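Local coordinates for protein flavohemoglobin (Malassezia yamatoensis, PDB 6O0A) that probably detoxifies nitric oxide, using a heme-bearing globin domain joined to a reductase that binds FAD and probably takes electrons from NAD(P)H, at residues V290-A295 with S367-G372; L281-A286 with A295-L300; Q52-L57 with Y116-K121; T43-G48 with F124-K129. All blocks are in the same frame, centred on the assembly; numbering follows the deposited sequence.

Overall arrangement
The contacts form two pairs on opposite sides of the chain's centre. Contacts 4 and 3 come first, in the globin part. Contact 4 packs helix 25-53 on helix 115-131; contact 3 sets the turn at the end of helix 25-53 against the same partner. Their centres lie about 11 Å apart, and contact 3 is nested within contact 4. Contacts 1 and 2 follow in the NAD-binding domain, with centres about 5 Å apart. They share helix 290-302, which packs on neighbouring strands 281-286 and 367-371 of one parallel sheet, and their segments alternate. Centres of the two pairs lie about 35 to 42 Å apart. One pair lies beside the heme, the other near the flavin.

Contact 1. Residues V290-A295 with S367-G372; sequences VTPVLA and SVFLCG. With FAD (flavin-adenine dinucleotide), chain B.
Pro292 meets Phe369 and Cys371 where helix 290-302 lies on strand 367-371, inside the Rossmann-like NAD-binding domain of the reductase part. Helix and strand run roughly antiparallel, at 139°, and their axes come within 8.4 Å.

The contact between the two segments is apolar and buried. The side chains of Pro292 and Phe369 cross at about a right angle, and Pro292 CG meets the ring edge near its plane, 3.7 Å from Phe369 CZ. Val293 comes to the same edge, also near the ring plane, and its CG2 is 4.0 Å from Phe369 CE2. The first torsion of Phe369 holds CG anti to the backbone N (chi1 170°), which carries the far end of the ring to the helix. Met268 and Glu397 also touch this ring, from outside the two segments.

The polar part belongs to the flavin. Thr291, near the start of the helix, places OG1 2.9 Å from FAD O4. Ile288 O is a second acceptor for its one proton. The methyl only packs beside the same oxygen, with Thr291 CG2 3.7 Å from FAD O4. The helix that packs on the sheet therefore also reaches the carbonyl edge of the isoalloxazine, and neighbouring residues face strand and cofactor. Sulfur completes the packing on Pro292: Cys371 SG lies 3.8 Å from Pro292 CG.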
# COMPACT_ATOMS: atom_id res chain seq x y z
N VAL A 290 10.34 -8.05 -3.67
CA VAL A 290 10.09 -9.32 -4.32
C VAL A 290 8.76 -9.94 -3.91
O VAL A 290 8.25 -10.80 -4.61
CB VAL A 290 11.25 -10.30 -4.02
CG1 VAL A 290 11.17 -10.82 -2.60
CG2 VAL A 290 11.25 -11.46 -5.00
N THR A 291 8.17 -9.54 -2.77
CA THR A 291 7.05 -10.34 -2.28
C THR A 291 5.83 -10.32 -3.21
O THR A 291 5.31 -11.41 -3.51
CB THR A 291 6.71 -9.95 -0.83
OG1 THR A 291 6.44 -8.55 -0.72
CG2 THR A 291 7.87 -10.32 0.12
N PRO A 292 5.35 -9.18 -3.73
CA PRO A 292 4.29 -9.28 -4.75
C PRO A 292 4.73 -10.00 -6.02
O PRO A 292 3.92 -10.70 -6.65
CB PRO A 292 3.91 -7.82 -5.04
CG PRO A 292 5.06 -7.01 -4.55
CD PRO A 292 5.66 -7.77 -3.41
N VAL A 293 6.00 -9.86 -6.41
CA VAL A 293 6.49 -10.54 -7.61
C VAL A 293 6.34 -12.05 -7.46
O VAL A 293 5.85 -12.75 -8.36
CB VAL A 293 7.95 -10.12 -7.88
CG1 VAL A 293 8.56 -10.96 -9.00
CG2 VAL A 293 8.02 -8.63 -8.24
N LEU A 294 6.76 -12.59 -6.32
CA LEU A 294 6.60 -14.03 -6.07
C LEU A 294 5.12 -14.44 -6.07
O LEU A 294 4.75 -15.48 -6.63
CB LEU A 294 7.27 -14.40 -4.76
CG LEU A 294 7.12 -15.86 -4.35
CD1 LEU A 294 7.71 -16.79 -5.42
CD2 LEU A 294 7.77 -16.11 -2.99
N ALA A 295 4.25 -13.63 -5.45
CA ALA A 295 2.82 -13.92 -5.52
C ALA A 295 2.33 -13.97 -6.97
O ALA A 295 1.59 -14.88 -7.35
CB ALA A 295 2.03 -12.88 -4.72
N SER A 367 2.91 -4.44 -19.78
CA SER A 367 2.71 -3.80 -18.49
C SER A 367 3.98 -4.00 -17.67
O SER A 367 4.57 -5.08 -17.69
CB SER A 367 1.51 -4.37 -17.75
OG SER A 367 0.30 -4.13 -18.45
N VAL A 368 4.40 -2.95 -16.98
CA VAL A 368 5.60 -2.99 -16.14
C VAL A 368 5.18 -2.73 -14.71
O VAL A 368 4.52 -1.72 -14.42
CB VAL A 368 6.64 -1.95 -16.59
CG1 VAL A 368 7.87 -2.05 -15.72
CG2 VAL A 368 7.00 -2.15 -18.07
N PHE A 369 5.58 -3.62 -13.81
CA PHE A 369 5.28 -3.52 -12.38
C PHE A 369 6.57 -3.23 -11.61
O PHE A 369 7.59 -3.89 -11.84
CB PHE A 369 4.63 -4.81 -11.88
CG PHE A 369 4.50 -4.88 -10.39
CD1 PHE A 369 3.49 -4.20 -9.73
CD2 PHE A 369 5.39 -5.64 -9.63
CE1 PHE A 369 3.37 -4.26 -8.36
CE2 PHE A 369 5.27 -5.72 -8.24
CZ PHE A 369 4.26 -5.02 -7.61
N LEU A 370 6.52 -2.26 -10.70
CA LEU A 370 7.66 -1.89 -9.87
C LEU A 370 7.34 -2.08 -8.40
O LEU A 370 6.28 -1.66 -7.93
CB LEU A 370 8.07 -0.42 -10.07
CG LEU A 370 8.23 0.08 -11.50
CD1 LEU A 370 8.52 1.58 -11.49
CD2 LEU A 370 9.34 -0.71 -12.19
N CYS A 371 8.27 -2.66 -7.65
CA CYS A 371 8.12 -2.68 -6.20
C CYS A 371 9.50 -2.63 -5.57
O CYS A 371 10.29 -3.56 -5.74
CB CYS A 371 7.36 -3.91 -5.73
SG CYS A 371 6.94 -3.80 -4.01
N GLY A 372 9.78 -1.56 -4.84
CA GLY A 372 11.04 -1.40 -4.16
C GLY A 372 11.00 -0.14 -3.34
O GLY A 372 9.96 0.49 -3.19
PA FAD B . 7.80 2.04 11.17
O1A FAD B . 7.70 2.09 12.65
O2A FAD B . 6.51 2.15 10.42
O5B FAD B . 8.80 3.18 10.66
C5B FAD B . 8.91 3.47 9.25
C4B FAD B . 9.86 4.63 9.14
O4B FAD B . 9.33 5.75 9.89
C3B FAD B . 11.24 4.39 9.73
O3B FAD B . 12.12 3.74 8.82
C2B FAD B . 11.71 5.82 10.03
O2B FAD B . 12.25 6.45 8.87
C1B FAD B . 10.40 6.52 10.42
N9A FAD B . 10.21 6.63 11.87
C8A FAD B . 9.91 5.62 12.74
N7A FAD B . 9.87 5.99 13.99
C5A FAD B . 10.16 7.35 13.94
C6A FAD B . 10.33 8.31 14.95
N6A FAD B . 10.21 8.05 16.26
N1A FAD B . 10.67 9.57 14.57
C2A FAD B . 10.80 9.83 13.27
N3A FAD B . 10.67 9.00 12.23
C4A FAD B . 10.36 7.76 12.64
N1 FAD B . 7.32 -4.87 4.34
C2 FAD B . 7.95 -6.08 4.27
O2 FAD B . 8.99 -6.31 4.91
N3 FAD B . 7.42 -7.08 3.46
C4 FAD B . 6.27 -6.98 2.70
O4 FAD B . 5.86 -7.94 2.04
C4X FAD B . 5.61 -5.70 2.78
N5 FAD B . 4.51 -5.52 2.09
C5X FAD B . 3.88 -4.28 2.17
C6 FAD B . 2.72 -4.07 1.43
C7 FAD B . 2.05 -2.85 1.49
C7M FAD B . 0.81 -2.64 0.64
C8 FAD B . 2.53 -1.83 2.32
C8M FAD B . 1.81 -0.52 2.44
C9 FAD B . 3.69 -2.04 3.05
C9A FAD B . 4.38 -3.25 2.98
N10 FAD B . 5.57 -3.48 3.71
C10 FAD B . 6.21 -4.70 3.63
C1' FAD B . 6.10 -2.46 4.63
C2' FAD B . 5.53 -2.60 6.04
O2' FAD B . 4.12 -2.39 6.01
C3' FAD B . 6.18 -1.64 7.03
O3' FAD B . 6.10 -0.31 6.52
C4' FAD B . 7.65 -1.96 7.32
O4' FAD B . 7.75 -3.34 7.68
C5' FAD B . 8.24 -1.08 8.39
O5' FAD B . 7.49 -1.26 9.61
P FAD B . 8.17 -0.79 10.98
O1P FAD B . 9.39 -1.55 11.37
O2P FAD B . 7.10 -0.86 12.03
O3P FAD B . 8.58 0.73 10.73

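Contact 2. Residues L281-A286 with A295-L300; sequences LVLICA and AFVEKL
Phe296 O accepts the backbone bond from Leu300 N at 2.9 Å, and this helical turn sets the two side chains one above the other toward strand 281-286. Strand 281-286, helix 290-302 and strand 308-315 form a beta-alpha-beta unit of the Rossmann-like NAD-binding domain. The contact joins the first strand of that unit to its helix. The two run roughly antiparallel, at 149°, with axes 11.1 Å apart. Apolar side chains from both sides fill that spacing.

Leu283 faces the middle of the helix segment. Its CG stands beside the backbone N (chi1 -48°), and CD1 is anti to CA (chi2 179°), which carries this methyl to the helix. There it serves two neighbours: Leu283 CD1 is 4.1 Å from Val297 CG2 and 4.3 Å from Phe296 CB. The closest touch on Phe296 is thus at CB, and the other methyl, Leu283 CD2, lies obliquely to the ring. That ring also meets Phe369 edge-to-face, which ties the helix to the adjoining strand 367-371. Val297 also touches Ile311 of strand 308-315.

The second point of contact lies nearer the start of the strand. Here Leu281 and Leu300 reach toward each other tip to tip. Leu273 packs on Leu281, and Leu270 on Leu300, so helix 270-273 adds to this buried layer. All five residues that touch are buried. Leu281 CD1 meets both methyls of Leu300, CD1 at 3.7 Å and CD2 at 4.2 Å.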
# COMPACT_ATOMS: atom_id res chain seq x y z
N LEU A 281 4.47 -9.27 -19.52
CA LEU A 281 4.62 -8.67 -18.20
C LEU A 281 6.10 -8.50 -17.87
O LEU A 281 6.91 -9.41 -18.10
CB LEU A 281 3.97 -9.54 -17.11
CG LEU A 281 2.45 -9.75 -17.13
CD1 LEU A 281 2.07 -10.76 -16.06
CD2 LEU A 281 1.71 -8.44 -16.92
N VAL A 282 6.45 -7.34 -17.33
CA VAL A 282 7.81 -7.08 -16.85
C VAL A 282 7.67 -6.73 -15.38
O VAL A 282 6.96 -5.78 -15.03
CB VAL A 282 8.50 -5.96 -17.65
CG1 VAL A 282 9.93 -5.75 -17.15
CG2 VAL A 282 8.51 -6.28 -19.15
N LEU A 283 8.32 -7.52 -14.52
CA LEU A 283 8.22 -7.34 -13.08
C LEU A 283 9.60 -6.93 -12.56
O LEU A 283 10.57 -7.68 -12.72
CB LEU A 283 7.74 -8.63 -12.41
CG LEU A 283 6.50 -9.28 -13.05
CD1 LEU A 283 6.14 -10.57 -12.31
CD2 LEU A 283 5.31 -8.31 -13.03
N ILE A 284 9.68 -5.75 -11.96
CA ILE A 284 10.96 -5.17 -11.55
C ILE A 284 10.88 -4.87 -10.05
O ILE A 284 9.98 -4.14 -9.61
CB ILE A 284 11.28 -3.89 -12.34
CG1 ILE A 284 11.37 -4.21 -13.84
CG2 ILE A 284 12.56 -3.26 -11.81
CD1 ILE A 284 11.68 -3.00 -14.71
N CYS A 285 11.81 -5.42 -9.28
CA CYS A 285 11.73 -5.26 -7.83
C CYS A 285 13.12 -5.12 -7.21
O CYS A 285 14.14 -5.44 -7.82
CB CYS A 285 10.99 -6.44 -7.17
SG CYS A 285 11.78 -8.04 -7.38
N ALA A 286 13.13 -4.62 -5.98
CA ALA A 286 14.35 -4.50 -5.19
C ALA A 286 14.07 -4.97 -3.78
O ALA A 286 13.01 -4.68 -3.22
CB ALA A 286 14.86 -3.05 -5.15
N ALA A 295 4.25 -13.63 -5.45
CA ALA A 295 2.82 -13.92 -5.52
C ALA A 295 2.33 -13.97 -6.97
O ALA A 295 1.59 -14.88 -7.35
CB ALA A 295 2.03 -12.88 -4.72
N PHE A 296 2.75 -13.00 -7.80
CA PHE A 296 2.31 -12.97 -9.19
C PHE A 296 2.83 -14.17 -9.96
O PHE A 296 2.10 -14.79 -10.74
CB PHE A 296 2.81 -11.70 -9.88
CG PHE A 296 2.19 -10.43 -9.38
CD1 PHE A 296 0.91 -10.42 -8.83
CD2 PHE A 296 2.89 -9.23 -9.47
CE1 PHE A 296 0.35 -9.23 -8.37
CE2 PHE A 296 2.33 -8.05 -9.01
CZ PHE A 296 1.06 -8.05 -8.46
N VAL A 297 4.10 -14.50 -9.75
CA VAL A 297 4.72 -15.58 -10.52
C VAL A 297 4.10 -16.92 -10.15
O VAL A 297 3.82 -17.74 -11.03
CB VAL A 297 6.24 -15.57 -10.32
CG1 VAL A 297 6.85 -16.80 -10.97
CG2 VAL A 297 6.83 -14.32 -10.94
N GLU A 298 3.85 -17.15 -8.86
CA GLU A 298 3.20 -18.39 -8.45
C GLU A 298 1.81 -18.53 -9.06
O GLU A 298 1.42 -19.62 -9.48
CB GLU A 298 3.12 -18.47 -6.92
CG GLU A 298 2.74 -19.87 -6.41
CD GLU A 298 1.24 -20.09 -6.27
OE1 GLU A 298 0.49 -19.12 -6.06
OE2 GLU A 298 0.81 -21.26 -6.36
N LYS A 299 1.05 -17.43 -9.10
CA LYS A 299 -0.29 -17.50 -9.68
C LYS A 299 -0.23 -17.74 -11.19
O LYS A 299 -0.94 -18.59 -11.72
CB LYS A 299 -1.06 -16.22 -9.36
CG LYS A 299 -2.51 -16.24 -9.85
CD LYS A 299 -3.29 -17.37 -9.20
CE LYS A 299 -4.71 -17.46 -9.75
NZ LYS A 299 -5.44 -16.16 -9.66
N LEU A 300 0.64 -17.00 -11.88
CA LEU A 300 0.79 -17.21 -13.32
C LEU A 300 1.21 -18.65 -13.63
O LEU A 300 0.75 -19.24 -14.61
CB LEU A 300 1.81 -16.22 -13.89
CG LEU A 300 1.39 -14.76 -14.00
CD1 LEU A 300 2.61 -13.85 -14.06
CD2 LEU A 300 0.48 -14.55 -15.23

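Contact 3. Residues Q52-L57 with Y116-K121; sequences QARPDL and YDTVYK. With HEM (protoporphyrin IX containing Fe), chain C.
At the edge of the globin heme pocket, the turn that ends helix 25-53 meets helix 115-131 through Arg54 and Thr118. Arg54 is the first residue to leave the helical path. Its chain bends twice, at chi2 (-70°) and chi3 (-53°), and folds back on the turn. There it grips Asp56 side-on with two nitrogens: Arg54 NE bonds Asp56 OD1 and Arg54 NH2 bonds Asp56 OD2, both at 2.8 Å. Both oxygens use their syn lone pairs, in the guanidinium plane, so the rotation of the guanidinium is fixed. Leu57 CD1 covers one of its faces.

Thr118 lies at the guanidinium edge. Arg54 NH1 is 3.6 Å from Thr118 OG1, a polar approach too long to count as a bond. Glu115 links the two more firmly: it bonds Thr118 OG1 and forms a salt bridge with Arg54 NH2. Leu57 CD1 adds a loose touch, 4.4 Å from Thr118 CG2.

The same helix turns other residues to the cofactor. Val119 CG2 presses closely on heme CMC, at 3.3 Å, and Tyr116 CE2 lies 3.5 Å from heme CAB. Tyr116 OH is hydrogen-bonded to Glu158, consistent with the proximal Tyr-Glu pair of flavohemoglobin heme pockets.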
# COMPACT_ATOMS: atom_id res chain seq x y z
N GLN A 52 -5.98 13.04 21.17
CA GLN A 52 -6.25 13.32 22.58
C GLN A 52 -7.69 12.97 22.93
O GLN A 52 -7.96 12.46 24.03
CB GLN A 52 -5.98 14.79 22.88
CG GLN A 52 -6.07 15.13 24.37
CD GLN A 52 -7.49 15.42 24.86
OE1 GLN A 52 -8.42 15.60 24.08
NE2 GLN A 52 -7.64 15.46 26.18
N ALA A 53 -8.63 13.28 22.03
CA ALA A 53 -10.04 13.02 22.30
C ALA A 53 -10.40 11.56 22.10
O ALA A 53 -11.32 11.06 22.76
CB ALA A 53 -10.91 13.90 21.39
N ARG A 54 -9.67 10.88 21.21
CA ARG A 54 -9.96 9.50 20.82
C ARG A 54 -8.68 8.67 20.90
O ARG A 54 -8.19 8.15 19.89
CB ARG A 54 -10.55 9.46 19.41
CG ARG A 54 -11.98 10.03 19.34
CD ARG A 54 -12.98 9.09 20.05
NE ARG A 54 -12.84 7.75 19.51
CZ ARG A 54 -13.34 7.36 18.34
NH1 ARG A 54 -14.06 8.20 17.60
NH2 ARG A 54 -13.14 6.12 17.92
N PRO A 55 -8.12 8.51 22.10
CA PRO A 55 -6.89 7.71 22.23
C PRO A 55 -7.07 6.28 21.77
O PRO A 55 -6.08 5.63 21.42
CB PRO A 55 -6.57 7.79 23.73
CG PRO A 55 -7.91 8.05 24.38
CD PRO A 55 -8.64 8.94 23.41
N ASP A 56 -8.31 5.77 21.75
CA ASP A 56 -8.55 4.43 21.24
C ASP A 56 -8.09 4.29 19.80
O ASP A 56 -7.71 3.19 19.37
CB ASP A 56 -10.03 4.07 21.36
CG ASP A 56 -10.91 5.04 20.59
OD1 ASP A 56 -11.00 6.22 20.98
OD2 ASP A 56 -11.51 4.61 19.58
N LEU A 57 -8.09 5.38 19.04
CA LEU A 57 -7.68 5.31 17.64
C LEU A 57 -6.18 5.12 17.48
O LEU A 57 -5.73 4.68 16.42
CB LEU A 57 -8.16 6.56 16.89
CG LEU A 57 -9.68 6.69 16.75
CD1 LEU A 57 -10.07 8.05 16.14
CD2 LEU A 57 -10.27 5.53 15.92
N TYR A 116 -15.65 9.04 9.74
CA TYR A 116 -15.42 10.20 8.89
C TYR A 116 -15.94 11.47 9.54
O TYR A 116 -15.41 12.55 9.29
CB TYR A 116 -16.05 9.99 7.51
CG TYR A 116 -15.26 9.02 6.66
CD1 TYR A 116 -15.48 7.65 6.74
CD2 TYR A 116 -14.28 9.47 5.78
CE1 TYR A 116 -14.76 6.75 5.95
CE2 TYR A 116 -13.55 8.60 5.00
CZ TYR A 116 -13.80 7.24 5.09
OH TYR A 116 -13.08 6.37 4.31
N ASP A 117 -16.96 11.34 10.40
CA ASP A 117 -17.42 12.48 11.19
C ASP A 117 -16.36 12.92 12.19
O ASP A 117 -16.19 14.13 12.44
CB ASP A 117 -18.71 12.13 11.94
CG ASP A 117 -19.88 11.84 11.00
OD1 ASP A 117 -20.01 12.53 9.97
OD2 ASP A 117 -20.68 10.94 11.32
N THR A 118 -15.65 11.96 12.79
CA THR A 118 -14.57 12.27 13.72
C THR A 118 -13.46 13.05 13.04
O THR A 118 -13.02 14.09 13.55
CB THR A 118 -14.02 10.97 14.30
OG1 THR A 118 -15.10 10.17 14.81
CG2 THR A 118 -13.02 11.27 15.42
N VAL A 119 -13.00 12.57 11.90
CA VAL A 119 -11.93 13.26 11.18
C VAL A 119 -12.40 14.63 10.73
O VAL A 119 -11.65 15.61 10.84
CB VAL A 119 -11.42 12.39 10.02
CG1 VAL A 119 -10.70 13.23 8.98
CG2 VAL A 119 -10.47 11.36 10.60
N TYR A 120 -13.65 14.75 10.28
CA TYR A 120 -14.15 16.07 9.90
C TYR A 120 -14.03 17.05 11.07
O TYR A 120 -13.53 18.17 10.91
CB TYR A 120 -15.60 16.01 9.41
CG TYR A 120 -16.08 17.41 9.10
CD1 TYR A 120 -15.75 18.03 7.90
CD2 TYR A 120 -16.79 18.15 10.04
CE1 TYR A 120 -16.15 19.33 7.62
CE2 TYR A 120 -17.19 19.46 9.78
CZ TYR A 120 -16.86 20.05 8.57
OH TYR A 120 -17.26 21.34 8.32
N LYS A 121 -14.49 16.63 12.24
CA LYS A 121 -14.51 17.51 13.41
C LYS A 121 -13.12 18.03 13.73
O LYS A 121 -12.90 19.24 13.85
CB LYS A 121 -15.10 16.77 14.60
CG LYS A 121 -15.04 17.57 15.87
CD LYS A 121 -15.64 16.83 17.04
CE LYS A 121 -15.62 17.73 18.27
NZ LYS A 121 -16.34 17.12 19.42
CHA HEM C . -4.32 6.27 5.49
CHB HEM C . -6.97 9.67 3.22
CHC HEM C . -10.41 9.25 6.61
CHD HEM C . -7.49 6.36 9.19
C1A HEM C . -4.75 7.21 4.57
C2A HEM C . -4.04 7.61 3.38
C3A HEM C . -4.77 8.54 2.75
C4A HEM C . -5.97 8.78 3.54
CMA HEM C . -4.42 9.27 1.44
CAA HEM C . -2.69 7.03 2.91
CBA HEM C . -3.06 5.83 2.04
CGA HEM C . -1.81 5.12 1.58
O1A HEM C . -0.94 4.81 2.44
O2A HEM C . -1.67 4.86 0.36
C1B HEM C . -8.14 9.85 3.93
C2B HEM C . -9.22 10.76 3.59
C3B HEM C . -10.17 10.66 4.54
C4B HEM C . -9.73 9.66 5.49
CMB HEM C . -9.18 11.68 2.34
CAB HEM C . -11.53 11.39 4.65
CBB HEM C . -12.13 12.06 3.65
C1C HEM C . -9.90 8.46 7.62
C2C HEM C . -10.55 8.18 8.87
C3C HEM C . -9.75 7.38 9.60
C4C HEM C . -8.55 7.15 8.81
CMC HEM C . -11.95 8.72 9.23
CAC HEM C . -9.94 6.80 11.02
CBC HEM C . -10.67 7.42 11.97
C1D HEM C . -6.39 6.09 8.40
C2D HEM C . -5.28 5.25 8.81
C3D HEM C . -4.40 5.23 7.81
C4D HEM C . -4.92 6.04 6.72
CMD HEM C . -5.17 4.55 10.18
CAD HEM C . -3.06 4.45 7.81
CBD HEM C . -1.93 5.48 7.92
CGD HEM C . -1.74 5.94 9.34
O1D HEM C . -1.66 5.09 10.27
O2D HEM C . -1.64 7.18 9.56
NA HEM C . -5.92 7.94 4.64
NB HEM C . -8.48 9.21 5.10
NC HEM C . -8.68 7.81 7.60
ND HEM C . -6.15 6.55 7.12
FE HEM C . -7.44 7.68 5.97

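Contact 4. Residues T43-G48 with F124-K129; sequences TPVFYG and FGAIAK
Val45 holds CG1 anti to its backbone N (chi1 179°), which carries this methyl to Ala126 on helix 115-131. Phe46 is turned differently. Its chi1 of 149° falls well short of the anti position, and its ring leads away from the contact while CB stays against Ala126. The ring instead lies among Val119, Tyr122 and Leu123 of helix 115-131. Tyr47, the next residue, has its OH on the heme side and is probably the distal tyrosine, as in other flavohemoglobins.

Ala126 is the centre of the contact. Its methyl nestles against the backbone of the facing helix, with Ala126 CB 3.5 Å from Phe46 N and 3.8 Å from Phe46 CB. On one flank Val45 CG1 is 4.0 Å from Ala126 CB. The small side chain lets the helices come close: Phe46 CA and Ala126 CA are 5.1 Å apart, and the axes approach to 8.3 Å. They cross at 131°.

At the outer rim the extended chain of Lys129 passes Val45, crossing it obliquely with Lys129 CD 4.2 Å from Val45 CG1. Its NZ continues to a salt bridge with Asp49 in the conformer described, one of two, so this link is less certain.

The contact itself is carried by apolar packing at close backbone range, with charge confined to the exposed rim. Such packing, with no polar bond between the two segments, is consistent with shape governing this crossing.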
# COMPACT_ATOMS: atom_id res chain seq x y z
N THR A 43 -1.90 19.57 9.82
CA THR A 43 -1.86 18.13 10.06
C THR A 43 -1.54 17.72 11.49
O THR A 43 -2.31 16.97 12.10
CB THR A 43 -0.85 17.47 9.10
OG1 THR A 43 -1.39 17.46 7.78
CG2 THR A 43 -0.54 16.04 9.54
N PRO A 44 -0.41 18.15 12.07
CA PRO A 44 -0.07 17.69 13.41
C PRO A 44 -1.05 18.19 14.44
O PRO A 44 -1.26 17.52 15.47
CB PRO A 44 1.34 18.25 13.65
CG PRO A 44 1.81 18.69 12.31
CD PRO A 44 0.60 19.11 11.58
N VAL A 45 -1.66 19.34 14.19
CA VAL A 45 -2.65 19.85 15.13
C VAL A 45 -3.93 19.02 15.04
O VAL A 45 -4.52 18.65 16.06
CB VAL A 45 -2.92 21.34 14.87
CG1 VAL A 45 -3.97 21.84 15.84
CG2 VAL A 45 -1.63 22.13 15.01
N PHE A 46 -4.37 18.72 13.82
CA PHE A 46 -5.52 17.85 13.62
C PHE A 46 -5.33 16.52 14.36
O PHE A 46 -6.18 16.12 15.17
CB PHE A 46 -5.71 17.67 12.11
CG PHE A 46 -6.28 16.35 11.69
CD1 PHE A 46 -7.47 15.87 12.20
CD2 PHE A 46 -5.63 15.61 10.71
CE1 PHE A 46 -7.98 14.66 11.78
CE2 PHE A 46 -6.15 14.40 10.27
CZ PHE A 46 -7.32 13.93 10.82
N TYR A 47 -4.21 15.84 14.13
CA TYR A 47 -4.00 14.54 14.76
C TYR A 47 -3.82 14.68 16.27
O TYR A 47 -4.32 13.85 17.04
CB TYR A 47 -2.79 13.84 14.15
CG TYR A 47 -3.12 13.17 12.84
CD1 TYR A 47 -3.98 12.08 12.79
CD2 TYR A 47 -2.58 13.64 11.65
CE1 TYR A 47 -4.29 11.47 11.58
CE2 TYR A 47 -2.89 13.04 10.44
CZ TYR A 47 -3.74 11.95 10.42
OH TYR A 47 -4.04 11.35 9.21
N GLY A 48 -3.09 15.71 16.71
CA GLY A 48 -2.94 15.93 18.14
C GLY A 48 -4.28 16.07 18.85
O GLY A 48 -4.53 15.43 19.88
N PHE A 124 -11.29 20.04 10.68
CA PHE A 124 -11.76 21.39 10.44
C PHE A 124 -11.59 22.27 11.66
O PHE A 124 -11.44 23.49 11.51
CB PHE A 124 -13.20 21.34 9.92
CG PHE A 124 -13.25 21.12 8.42
CD1 PHE A 124 -12.88 19.89 7.88
CD2 PHE A 124 -13.60 22.15 7.56
CE1 PHE A 124 -12.88 19.69 6.50
CE2 PHE A 124 -13.60 21.96 6.18
CZ PHE A 124 -13.25 20.73 5.65
N GLY A 125 -11.55 21.69 12.86
CA GLY A 125 -11.13 22.46 14.02
C GLY A 125 -9.70 22.95 13.89
O GLY A 125 -9.37 24.08 14.29
N ALA A 126 -8.81 22.11 13.35
CA ALA A 126 -7.42 22.52 13.17
C ALA A 126 -7.29 23.57 12.07
O ALA A 126 -6.46 24.48 12.16
CB ALA A 126 -6.54 21.31 12.85
N ILE A 127 -8.10 23.45 11.01
CA ILE A 127 -8.15 24.50 9.99
C ILE A 127 -8.56 25.82 10.63
O ILE A 127 -7.96 26.87 10.36
CB ILE A 127 -9.11 24.09 8.86
CG1 ILE A 127 -8.51 22.93 8.05
CG2 ILE A 127 -9.42 25.29 7.96
CD1 ILE A 127 -9.52 22.26 7.14
N ALA A 128 -9.58 25.79 11.49
CA ALA A 128 -10.04 27.00 12.17
C ALA A 128 -8.95 27.59 13.06
O ALA A 128 -8.76 28.81 13.08
CB ALA A 128 -11.29 26.69 13.00
N LYS A 129 -8.25 26.74 13.81
CA LYS A 129 -7.17 27.22 14.67
C LYS A 129 -6.05 27.84 13.86
O LYS A 129 -5.47 28.87 14.25
CB LYS A 129 -6.62 26.07 15.51
CG LYS A 129 -7.57 25.51 16.56
CD LYS A 129 -6.86 24.42 17.34
CE LYS A 129 -7.80 23.68 18.27
NZ LYS A 129 -7.06 22.65 19.06